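Local coordinates for protein peptide chain release factor subunit 1 (Aeropyrum pernix, PDB 3AGK) that probably directs the termination of translation in response to the stop codons UAA, UAG and UGA, at residues M299-E304 / E308-M313. Sequence-based numbering, arbitrary orientation.
Sequences MIVYGE and EAALEM
Val-301 meets Ala-310 through methyl groups alone. Both residues point toward each other across the gap between strand and helix. The valine fork straddles the alanine methyl: Val-301 CG1 and Val-301 CG2 each lie 4.1 Å from Ala-310 CB. CG1 lies between the backbone N and the carbonyl carbon (chi1 57°) and CG2 is anti to the N, which turns both methyls to the helix.

The second link is polar and belongs to the helix itself. Glu-308 N donates to Glu-304 O at 2.8 Å, an i to i+4 bond of the first turn. The bond is nearly straight, 168° at the hydrogen. Glu-308 CB and CG also sit beside that oxygen. The carboxylate of Glu-304 turns away and forms a salt bridge with Arg-325. Gly-303 is the N-cap residue; at its backbone angles (phi 89°) a CB would press on the carbonyl O of Tyr-302, which calls for glycine.

Helix 304-312 follows on edge strand 300-302 of the mixed sheet in eRF1 domain 3 and packs against it through this contact. Leu-366 of the adjacent strand 362-366 touches both Val-301 and Ala-310. Trp-331 of helix 328-335 packs on Glu-304 and Glu-308, while Ile-300 rests on helix 277-294.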
# COMPACT_ATOMS: atom_id res chain seq x y z
N MET A 299 18.01 -10.08 -27.45
CA MET A 299 16.76 -9.34 -27.52
C MET A 299 16.55 -8.44 -26.30
O MET A 299 15.42 -8.14 -25.91
CB MET A 299 15.59 -10.32 -27.66
CG MET A 299 14.51 -9.86 -28.61
SD MET A 299 15.10 -9.69 -30.31
CE MET A 299 13.61 -9.11 -31.11
N ILE A 300 17.65 -8.02 -25.68
CA ILE A 300 17.60 -7.13 -24.53
C ILE A 300 18.71 -6.09 -24.59
O ILE A 300 19.66 -6.21 -25.36
CB ILE A 300 17.78 -7.90 -23.22
CG1 ILE A 300 19.15 -8.56 -23.20
CG2 ILE A 300 16.64 -8.91 -22.99
CD1 ILE A 300 19.29 -9.56 -22.10
N VAL A 301 18.57 -5.06 -23.77
CA VAL A 301 19.54 -3.98 -23.74
C VAL A 301 19.68 -3.55 -22.29
O VAL A 301 18.73 -3.62 -21.52
CB VAL A 301 19.06 -2.80 -24.60
CG1 VAL A 301 17.69 -2.32 -24.11
CG2 VAL A 301 20.09 -1.68 -24.61
N TYR A 302 20.89 -3.14 -21.90
CA TYR A 302 21.11 -2.59 -20.57
C TYR A 302 22.33 -1.70 -20.62
O TYR A 302 23.06 -1.71 -21.61
CB TYR A 302 21.27 -3.70 -19.51
CG TYR A 302 22.14 -4.86 -19.94
CD1 TYR A 302 23.52 -4.86 -19.69
CD2 TYR A 302 21.58 -5.96 -20.59
CE1 TYR A 302 24.32 -5.93 -20.09
CE2 TYR A 302 22.37 -7.03 -20.99
CZ TYR A 302 23.73 -7.02 -20.74
OH TYR A 302 24.50 -8.10 -21.14
N GLY A 303 22.54 -0.93 -19.56
CA GLY A 303 23.55 0.12 -19.55
C GLY A 303 22.86 1.36 -20.06
O GLY A 303 22.19 1.31 -21.10
N GLU A 304 22.99 2.47 -19.33
CA GLU A 304 22.27 3.69 -19.67
C GLU A 304 22.44 4.14 -21.12
O GLU A 304 21.45 4.47 -21.79
CB GLU A 304 22.65 4.81 -18.70
CG GLU A 304 21.95 4.67 -17.36
CD GLU A 304 22.56 5.54 -16.28
OE1 GLU A 304 23.21 6.55 -16.61
OE2 GLU A 304 22.37 5.21 -15.08
N GLU A 308 19.37 4.21 -23.65
CA GLU A 308 19.14 5.46 -24.38
C GLU A 308 19.04 5.25 -25.88
O GLU A 308 18.00 5.53 -26.48
CB GLU A 308 20.26 6.46 -24.08
CG GLU A 308 19.98 7.37 -22.91
CD GLU A 308 19.38 8.70 -23.33
OE1 GLU A 308 18.14 8.83 -23.30
OE2 GLU A 308 20.16 9.61 -23.69
N ALA A 309 20.12 4.75 -26.49
CA ALA A 309 20.19 4.57 -27.94
C ALA A 309 19.10 3.63 -28.43
O ALA A 309 18.50 3.87 -29.48
CB ALA A 309 21.57 4.08 -28.36
N ALA A 310 18.84 2.56 -27.69
CA ALA A 310 17.75 1.65 -28.07
C ALA A 310 16.41 2.38 -28.10
O ALA A 310 15.62 2.20 -29.03
CB ALA A 310 17.69 0.45 -27.13
N LEU A 311 16.17 3.20 -27.08
CA LEU A 311 14.92 3.95 -26.95
C LEU A 311 14.80 4.95 -28.10
O LEU A 311 13.71 5.21 -28.60
CB LEU A 311 14.90 4.71 -25.63
CG LEU A 311 13.84 4.45 -24.55
CD1 LEU A 311 13.07 3.12 -24.69
CD2 LEU A 311 14.49 4.55 -23.18
N GLU A 312 15.94 5.49 -28.50
CA GLU A 312 16.04 6.56 -29.50
C GLU A 312 15.56 6.09 -30.88
O GLU A 312 15.09 6.89 -31.70
CB GLU A 312 17.49 7.03 -29.60
CG GLU A 312 17.71 8.53 -29.52
CD GLU A 312 17.75 9.06 -28.09
OE1 GLU A 312 18.86 9.16 -27.53
OE2 GLU A 312 16.67 9.39 -27.55
N MET A 313 15.69 4.80 -31.14
CA MET A 313 15.28 4.26 -32.43
C MET A 313 14.03 3.40 -32.29
O MET A 313 13.73 2.56 -33.15
CB MET A 313 16.43 3.51 -33.11
CG MET A 313 16.88 2.24 -32.40
SD MET A 313 18.53 1.81 -32.96
CE MET A 313 18.57 0.06 -32.60